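Local coordinates for spindle assembly abnormal protein 6 (Caenorhabditis elegans, PDB 4G79) that scaffolds the centriole, its globular N-terminal domain linking coiled-coil homodimers into the central assembly that ensures ninefold symmetry and is required for centrosome duplication, at residues Phe55-Ser60 with Cys118-Phe123; Phe63-Ser68 with Ile107-Asp112. One frame throughout, in Å; residues are numbered along the deposited sequence.

Interaction 1 (Phe55-Ser60 with Cys118-Phe123); sequences FEISRS and CSFELF
I57 of strand 51-58 reaches across the core with two separate branches, its CD1 to the sulfur of C118 and its CG2 to the ring of F120, both on strand 117-123. The backbones keep well apart, the CA atoms of I57 and F120 lying 8.9 Å from each other, so the strands meet through side chains alone. The longer branch makes the tighter touch: CD1 of I57 sits 3.5 Å from SG of C118. That meeting depends on both first torsions, since CG1 of I57 (chi1 65°) and SG of C118 (chi1 71°) each stand between the backbone N and the carbonyl carbon of their own residue. The same setting of I57 leaves CG2 beside its backbone N, where it comes obliquely upon the F120 ring, 4.0 Å from CD2. With C118 and F120 two residues apart on one strand, the branched isoleucine bridges neighbouring inward positions, while S119 between them sends its CB away from segment 55-60. The rest of the core closes round the trio: L138 of strand 132-140 touches both I57 and F120, L38 of strand 29-44 does likewise, and F67 of strand 66-71 lies against I57 and C118. All three touching residues are buried: this is packing between strands that are not neighbours in the sheet, in the interior of the beta-sandwich N-terminal domain. Methyl groups, a thiol sulfur and an aromatic ring make up the whole meeting, which implies cohesion by dispersion and exclusion of water, its specificity resting on shape rather than on directed polar bonds.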
ATOM      1  N   PHE A  55      -9.416  14.732  13.125  1.00 30.11           N
ATOM      2  CA  PHE A  55      -8.784  15.240  11.895  1.00 28.82           C
ATOM      3  C   PHE A  55      -9.697  16.262  11.313  1.00 30.36           C
ATOM      4  O   PHE A  55     -10.899  16.005  11.235  1.00 28.74           O
ATOM      5  CB  PHE A  55      -8.519  14.112  10.881  1.00 30.83           C
ATOM      6  CG  PHE A  55      -7.416  13.183  11.298  1.00 32.04           C
ATOM      7  CD1 PHE A  55      -7.659  12.149  12.196  1.00 34.02           C
ATOM      8  CD2 PHE A  55      -6.132  13.325  10.777  1.00 33.17           C
ATOM      9  CE1 PHE A  55      -6.627  11.286  12.580  1.00 34.12           C
ATOM     10  CE2 PHE A  55      -5.108  12.456  11.163  1.00 36.10           C
ATOM     11  CZ  PHE A  55      -5.362  11.460  12.074  1.00 33.39           C
ATOM     12  N   GLU A  56      -9.175  17.441  10.966  1.00 28.09           N
ATOM     13  CA  GLU A  56     -10.030  18.516  10.441  1.00 29.81           C
ATOM     14  C   GLU A  56      -9.382  19.161   9.266  1.00 33.27           C
ATOM     15  O   GLU A  56      -8.188  19.491   9.313  1.00 32.67           O
ATOM     16  CB  GLU A  56     -10.329  19.600  11.493  1.00 33.29           C
ATOM     17  CG  GLU A  56     -11.133  19.163  12.719  1.00 47.29           C
ATOM     18  CD  GLU A  56     -11.182  20.219  13.807  1.00 63.58           C
ATOM     19  OE1 GLU A  56     -10.266  20.231  14.662  1.00 45.18           O
ATOM     20  OE2 GLU A  56     -12.115  21.057  13.786  1.00 56.91           O
ATOM     21  N   ILE A  57     -10.163  19.342   8.186  1.00 31.42           N
ATOM     22  CA  ILE A  57      -9.631  20.023   7.002  1.00 29.88           C
ATOM     23  C   ILE A  57     -10.536  21.216   6.655  1.00 32.71           C
ATOM     24  O   ILE A  57     -11.750  21.188   6.881  1.00 32.44           O
ATOM     25  CB  ILE A  57      -9.375  19.123   5.778  1.00 33.05           C
ATOM     26  CG1 ILE A  57     -10.653  18.506   5.196  1.00 34.53           C
ATOM     27  CG2 ILE A  57      -8.204  18.100   5.972  1.00 32.48           C
ATOM     28  CD1 ILE A  57     -10.422  17.945   3.795  1.00 40.90           C
ATOM     29  N   SER A  58      -9.915  22.279   6.160  1.00 29.80           N
ATOM     30  CA  SER A  58     -10.601  23.493   5.708  1.00 31.28           C
ATOM     31  C   SER A  58      -9.766  24.161   4.656  1.00 35.69           C
ATOM     32  O   SER A  58      -8.587  23.837   4.500  1.00 32.34           O
ATOM     33  CB  SER A  58     -10.858  24.457   6.868  1.00 35.02           C
ATOM     34  OG  SER A  58      -9.646  24.841   7.498  1.00 38.99           O
ATOM     35  N   ARG A  59     -10.373  25.095   3.903  1.00 34.48           N
ATOM     36  CA  ARG A  59      -9.645  25.892   2.910  1.00 34.83           C
ATOM     37  C   ARG A  59     -10.421  27.187   2.697  1.00 41.58           C
ATOM     38  O   ARG A  59     -11.666  27.192   2.756  1.00 39.16           O
ATOM     39  CB  ARG A  59      -9.352  25.140   1.605  1.00 36.24           C
ATOM     40  CG  ARG A  59     -10.542  24.984   0.683  1.00 41.91           C
ATOM     41  CD  ARG A  59     -10.141  24.164  -0.520  1.00 48.54           C
ATOM     42  NE  ARG A  59     -11.233  24.094  -1.482  1.00 49.59           N
ATOM     43  CZ  ARG A  59     -11.082  24.261  -2.783  1.00 50.88           C
ATOM     44  NH1 ARG A  59      -9.877  24.503  -3.295  1.00 38.23           N
ATOM     45  NH2 ARG A  59     -12.130  24.172  -3.592  1.00 46.81           N
ATOM     46  N   SER A  60      -9.685  28.296   2.465  1.00 41.91           N
ATOM     47  CA  SER A  60     -10.270  29.626   2.379  1.00 43.50           C
ATOM     48  C   SER A  60     -11.031  29.866   1.088  1.00 45.81           C
ATOM     49  O   SER A  60     -11.756  30.871   1.004  1.00 45.97           O
ATOM     50  CB  SER A  60      -9.206  30.701   2.569  1.00 50.39           C
ATOM     51  OG  SER A  60      -8.276  30.729   1.502  1.00 52.77           O
ATOM     52  N   CYS A 118     -15.527  13.940   2.181  1.00 42.98           N
ATOM     53  CA  CYS A 118     -14.370  13.807   1.344  1.00 42.09           C
ATOM     54  C   CYS A 118     -13.542  12.668   1.879  1.00 42.93           C
ATOM     55  O   CYS A 118     -13.662  12.309   3.051  1.00 40.33           O
ATOM     56  CB  CYS A 118     -13.572  15.105   1.290  1.00 42.60           C
ATOM     57  SG  CYS A 118     -12.701  15.497   2.822  1.00 45.18           S
ATOM     58  N   SER A 119     -12.703  12.103   1.023  1.00 40.01           N
ATOM     59  CA  SER A 119     -11.751  11.088   1.422  1.00 38.31           C
ATOM     60  C   SER A 119     -10.418  11.777   1.472  1.00 38.06           C
ATOM     61  O   SER A 119     -10.054  12.446   0.516  1.00 36.89           O
ATOM     62  CB  SER A 119     -11.759   9.924   0.438  1.00 44.40           C
ATOM     63  OG  SER A 119     -10.733   8.994   0.740  1.00 53.00           O
ATOM     64  N   PHE A 120      -9.753  11.743   2.623  1.00 31.27           N
ATOM     65  CA  PHE A 120      -8.440  12.325   2.799  1.00 29.37           C
ATOM     66  C   PHE A 120      -7.468  11.147   2.626  1.00 33.15           C
ATOM     67  O   PHE A 120      -7.563  10.169   3.377  1.00 30.82           O
ATOM     68  CB  PHE A 120      -8.333  12.990   4.195  1.00 30.81           C
ATOM     69  CG  PHE A 120      -6.952  13.485   4.576  1.00 32.74           C
ATOM     70  CD1 PHE A 120      -6.035  12.638   5.183  1.00 34.85           C
ATOM     71  CD2 PHE A 120      -6.571  14.803   4.326  1.00 35.32           C
ATOM     72  CE1 PHE A 120      -4.760  13.101   5.541  1.00 35.01           C
ATOM     73  CE2 PHE A 120      -5.315  15.269   4.710  1.00 36.72           C
ATOM     74  CZ  PHE A 120      -4.414  14.412   5.297  1.00 34.24           C
ATOM     75  N   GLU A 121      -6.559  11.239   1.679  1.00 30.43           N
ATOM     76  CA  GLU A 121      -5.608  10.162   1.410  1.00 29.79           C
ATOM     77  C   GLU A 121      -4.204  10.669   1.537  1.00 31.90           C
ATOM     78  O   GLU A 121      -3.871  11.676   0.918  1.00 31.14           O
ATOM     79  CB  GLU A 121      -5.827   9.611  -0.004  1.00 31.93           C
ATOM     80  CG  GLU A 121      -7.247   9.157  -0.321  1.00 39.91           C
ATOM     81  CD  GLU A 121      -7.365   8.329  -1.589  1.00 59.54           C
ATOM     82  OE1 GLU A 121      -6.801   8.737  -2.631  1.00 44.82           O
ATOM     83  OE2 GLU A 121      -8.040   7.277  -1.546  1.00 61.87           O
ATOM     84  N   LEU A 122      -3.395  10.007   2.368  1.00 28.26           N
ATOM     85  CA  LEU A 122      -1.997  10.374   2.578  1.00 27.08           C
ATOM     86  C   LEU A 122      -1.100   9.352   1.883  1.00 29.70           C
ATOM     87  O   LEU A 122      -1.307   8.161   2.072  1.00 28.53           O
ATOM     88  CB  LEU A 122      -1.683  10.450   4.094  1.00 26.81           C
ATOM     89  CG  LEU A 122      -0.257  10.903   4.450  1.00 31.10           C
ATOM     90  CD1 LEU A 122       0.039  12.289   3.876  1.00 31.83           C
ATOM     91  CD2 LEU A 122      -0.094  10.931   5.952  1.00 33.43           C
ATOM     92  N   PHE A 123      -0.083   9.819   1.126  1.00 25.33           N
ATOM     93  CA  PHE A 123       0.836   8.947   0.389  1.00 25.82           C
ATOM     94  C   PHE A 123       2.233   9.284   0.666  1.00 31.46           C
ATOM     95  O   PHE A 123       2.512  10.407   1.045  1.00 31.71           O
ATOM     96  CB  PHE A 123       0.638   9.081  -1.144  1.00 27.82           C
ATOM     97  CG  PHE A 123      -0.730   8.728  -1.669  1.00 29.06           C
ATOM     98  CD1 PHE A 123      -1.772   9.657  -1.626  1.00 30.54           C
ATOM     99  CD2 PHE A 123      -0.966   7.494  -2.266  1.00 30.45           C
ATOM    100  CE1 PHE A 123      -3.027   9.343  -2.146  1.00 31.93           C
ATOM    101  CE2 PHE A 123      -2.230   7.174  -2.772  1.00 33.39           C
ATOM    102  CZ  PHE A 123      -3.245   8.109  -2.723  1.00 32.75           C
TER

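Interaction 2 (Phe63-Ser68 with Ile107-Asp112); sequences FEFLFS and INIILD
Segments 63-68 and 107-112 face each other without backbone pairing, F65 and L111 having the closest CA atoms at 9.2 Å, and side chains fill the gap. Two phenylalanine rings converge on one methyl group, CD1 of L111. F67 approaches with its far end, CZ standing 3.5 Å from that methyl, and the two side chains cross at about a right angle. F65 meets the same CD1 through CE2 at 4.0 Å, then carries its CZ on to CG2 of I109, also 4.0 Å away. Its reach follows from a chi1 of -166°, which extends the ring opposite its backbone N, out of the inverse gamma turn centred on F65. The two rings form a T-shaped (edge-to-face) pair, F67 giving the edge and F65 the face, with CE2 of F67 3.7 Å above the F65 plane and toward the rim. R59 adds a cation-pi contact to F65. This aromatic-aliphatic cluster fills the sandwich interior between strands 66-71 and 106-111. Round it, I57 of strand 51-58 touches both rings, L138 and A140 of strand 132-140 pack on F67, and A16 of strand 7-21 backs I109; helices 73-83 and 92-102 come between the two segments along the chain.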
ATOM      1  N   PHE A  63     -16.199  28.249   1.992  1.00 47.97           N
ATOM      2  CA  PHE A  63     -16.698  28.212   3.376  1.00 49.62           C
ATOM      3  C   PHE A  63     -17.377  26.869   3.681  1.00 52.97           C
ATOM      4  O   PHE A  63     -17.480  26.492   4.837  1.00 53.22           O
ATOM      5  CB  PHE A  63     -17.702  29.366   3.681  1.00 55.34           C
ATOM      6  CG  PHE A  63     -17.459  30.788   3.200  1.00 60.60           C
ATOM      7  CD1 PHE A  63     -16.200  31.375   3.303  1.00 64.27           C
ATOM      8  CD2 PHE A  63     -18.520  31.583   2.766  1.00 65.90           C
ATOM      9  CE1 PHE A  63     -15.997  32.712   2.922  1.00 67.01           C
ATOM     10  CE2 PHE A  63     -18.315  32.919   2.377  1.00 71.56           C
ATOM     11  CZ  PHE A  63     -17.055  33.472   2.451  1.00 69.52           C
ATOM     12  N   GLU A  64     -17.837  26.155   2.652  1.00 50.81           N
ATOM     13  CA  GLU A  64     -18.500  24.855   2.790  1.00 51.63           C
ATOM     14  C   GLU A  64     -17.492  23.708   2.877  1.00 51.99           C
ATOM     15  O   GLU A  64     -17.890  22.590   3.182  1.00 52.82           O
ATOM     16  CB  GLU A  64     -19.470  24.611   1.622  1.00 55.21           C
ATOM     17  CG  GLU A  64     -20.707  25.493   1.675  1.00 67.13           C
ATOM     18  CD  GLU A  64     -21.644  25.335   0.493  1.00 91.67           C
ATOM     19  OE1 GLU A  64     -21.157  25.286  -0.661  1.00 81.36           O
ATOM     20  OE2 GLU A  64     -22.874  25.300   0.726  1.00 91.46           O
ATOM     21  N   PHE A  65     -16.209  23.977   2.588  1.00 44.30           N
ATOM     22  CA  PHE A  65     -15.117  23.019   2.632  1.00 41.51           C
ATOM     23  C   PHE A  65     -14.635  22.934   4.075  1.00 44.18           C
ATOM     24  O   PHE A  65     -13.704  23.623   4.472  1.00 43.52           O
ATOM     25  CB  PHE A  65     -13.997  23.428   1.660  1.00 42.24           C
ATOM     26  CG  PHE A  65     -12.990  22.343   1.391  1.00 42.45           C
ATOM     27  CD1 PHE A  65     -11.964  22.079   2.298  1.00 43.10           C
ATOM     28  CD2 PHE A  65     -13.096  21.542   0.260  1.00 45.57           C
ATOM     29  CE1 PHE A  65     -11.040  21.067   2.054  1.00 43.30           C
ATOM     30  CE2 PHE A  65     -12.174  20.520   0.024  1.00 47.27           C
ATOM     31  CZ  PHE A  65     -11.144  20.305   0.913  1.00 42.45           C
ATOM     32  N   LEU A  66     -15.356  22.179   4.887  1.00 41.07           N
ATOM     33  CA  LEU A  66     -15.077  22.025   6.308  1.00 41.59           C
ATOM     34  C   LEU A  66     -15.440  20.593   6.671  1.00 41.39           C
ATOM     35  O   LEU A  66     -16.620  20.232   6.629  1.00 41.79           O
ATOM     36  CB  LEU A  66     -15.891  23.082   7.112  1.00 44.87           C
ATOM     37  CG  LEU A  66     -15.529  23.268   8.579  1.00 53.38           C
ATOM     38  CD1 LEU A  66     -14.007  23.350   8.806  1.00 52.75           C
ATOM     39  CD2 LEU A  66     -16.260  24.465   9.167  1.00 60.54           C
ATOM     40  N   PHE A  67     -14.423  19.747   6.897  1.00 35.40           N
ATOM     41  CA  PHE A  67     -14.674  18.327   7.138  1.00 33.87           C
ATOM     42  C   PHE A  67     -13.906  17.807   8.320  1.00 33.94           C
ATOM     43  O   PHE A  67     -12.781  18.252   8.562  1.00 32.50           O
ATOM     44  CB  PHE A  67     -14.307  17.496   5.897  1.00 33.97           C
ATOM     45  CG  PHE A  67     -14.978  17.960   4.623  1.00 35.27           C
ATOM     46  CD1 PHE A  67     -16.226  17.480   4.266  1.00 39.04           C
ATOM     47  CD2 PHE A  67     -14.349  18.866   3.775  1.00 36.65           C
ATOM     48  CE1 PHE A  67     -16.861  17.937   3.107  1.00 40.91           C
ATOM     49  CE2 PHE A  67     -14.982  19.315   2.610  1.00 40.54           C
ATOM     50  CZ  PHE A  67     -16.241  18.862   2.295  1.00 39.51           C
ATOM     51  N   SER A  68     -14.490  16.831   9.041  1.00 31.11           N
ATOM     52  CA  SER A  68     -13.769  16.245  10.163  1.00 31.07           C
ATOM     53  C   SER A  68     -14.187  14.811  10.420  1.00 35.14           C
ATOM     54  O   SER A  68     -15.229  14.346   9.960  1.00 34.03           O
ATOM     55  CB  SER A  68     -13.967  17.070  11.436  1.00 35.27           C
ATOM     56  OG  SER A  68     -15.271  16.950  11.979  1.00 40.95           O
ATOM     57  N   ILE A 107      -0.910  14.512  -0.672  1.00 29.19           N
ATOM     58  CA  ILE A 107      -2.274  14.367  -0.168  1.00 29.32           C
ATOM     59  C   ILE A 107      -3.275  14.451  -1.303  1.00 33.99           C
ATOM     60  O   ILE A 107      -3.236  15.396  -2.114  1.00 34.67           O
ATOM     61  CB  ILE A 107      -2.583  15.434   0.931  1.00 31.08           C
ATOM     62  CG1 ILE A 107      -1.744  15.192   2.219  1.00 30.17           C
ATOM     63  CG2 ILE A 107      -4.097  15.457   1.303  1.00 31.78           C
ATOM     64  CD1 ILE A 107      -1.730  16.399   3.129  1.00 39.23           C
ATOM     65  N   ASN A 108      -4.225  13.519  -1.325  1.00 30.40           N
ATOM     66  CA  ASN A 108      -5.374  13.626  -2.238  1.00 31.57           C
ATOM     67  C   ASN A 108      -6.611  13.779  -1.419  1.00 36.46           C
ATOM     68  O   ASN A 108      -6.782  13.059  -0.424  1.00 34.85           O
ATOM     69  CB  ASN A 108      -5.586  12.417  -3.154  1.00 35.71           C
ATOM     70  CG  ASN A 108      -4.610  12.222  -4.267  1.00 56.79           C
ATOM     71  OD1 ASN A 108      -3.820  13.099  -4.603  1.00 45.58           O
ATOM     72  ND2 ASN A 108      -4.648  11.033  -4.846  1.00 55.12           N
ATOM     73  N   ILE A 109      -7.488  14.683  -1.842  1.00 32.28           N
ATOM     74  CA  ILE A 109      -8.798  14.866  -1.206  1.00 33.82           C
ATOM     75  C   ILE A 109      -9.818  14.644  -2.317  1.00 39.47           C
ATOM     76  O   ILE A 109      -9.742  15.299  -3.365  1.00 39.50           O
ATOM     77  CB  ILE A 109      -8.942  16.240  -0.492  1.00 37.10           C
ATOM     78  CG1 ILE A 109      -7.939  16.372   0.684  1.00 36.99           C
ATOM     79  CG2 ILE A 109     -10.380  16.459  -0.010  1.00 37.80           C
ATOM     80  CD1 ILE A 109      -7.532  17.832   0.948  1.00 43.87           C
ATOM     81  N   ILE A 110     -10.673  13.639  -2.152  1.00 37.54           N
ATOM     82  CA  ILE A 110     -11.672  13.322  -3.159  1.00 39.02           C
ATOM     83  C   ILE A 110     -12.975  13.809  -2.575  1.00 44.37           C
ATOM     84  O   ILE A 110     -13.445  13.263  -1.584  1.00 41.78           O
ATOM     85  CB  ILE A 110     -11.668  11.821  -3.545  1.00 42.97           C
ATOM     86  CG1 ILE A 110     -10.280  11.380  -4.073  1.00 42.52           C
ATOM     87  CG2 ILE A 110     -12.767  11.490  -4.551  1.00 45.51           C
ATOM     88  CD1 ILE A 110      -9.685  10.394  -3.269  1.00 54.14           C
ATOM     89  N   LEU A 111     -13.491  14.900  -3.146  1.00 43.71           N
ATOM     90  CA  LEU A 111     -14.683  15.595  -2.707  1.00 45.14           C
ATOM     91  C   LEU A 111     -15.939  14.995  -3.286  1.00 53.44           C
ATOM     92  O   LEU A 111     -16.052  14.826  -4.500  1.00 54.49           O
ATOM     93  CB  LEU A 111     -14.564  17.075  -3.127  1.00 45.53           C
ATOM     94  CG  LEU A 111     -15.481  18.079  -2.456  1.00 52.42           C
ATOM     95  CD1 LEU A 111     -15.221  18.141  -0.984  1.00 51.24           C
ATOM     96  CD2 LEU A 111     -15.278  19.455  -3.052  1.00 55.70           C
ATOM     97  N   ASP A 112     -16.925  14.743  -2.409  1.00 52.28           N
ATOM     98  CA  ASP A 112     -18.256  14.274  -2.801  1.00 54.91           C
ATOM     99  C   ASP A 112     -18.944  15.387  -3.611  1.00 61.02           C
ATOM    100  O   ASP A 112     -18.690  16.568  -3.349  1.00 59.24           O
ATOM    101  CB  ASP A 112     -19.063  13.911  -1.539  1.00 57.22           C
ATOM    102  CG  ASP A 112     -20.529  13.632  -1.781  1.00 69.63           C
ATOM    103  OD1 ASP A 112     -20.834  12.755  -2.617  1.00 72.12           O
ATOM    104  OD2 ASP A 112     -21.370  14.295  -1.136  1.00 74.55           O
TER

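Interactions 1 and 2 are neighbouring patches of one core, their centres about 5 Å apart. Along the chain the order is 55-60, 63-68, 107-112, 118-123, so the segments of interaction 2 fall between those of interaction 1, with helices 73-83 and 92-102 in the middle. Each contact joins one strand of the adjacent pair 51-58 and 66-71 to one of the adjacent pair 106-111 and 117-123. Backbone hydrogen bonds between neighbouring antiparallel strands tie the contacts together: I57 N lies 2.9 Å from F67 O, and E121 N 2.8 Å from N108 O. Together they pack strands that are not neighbours in the sheet into the globular N-terminal domain, the part of SAS-6 that links dimers.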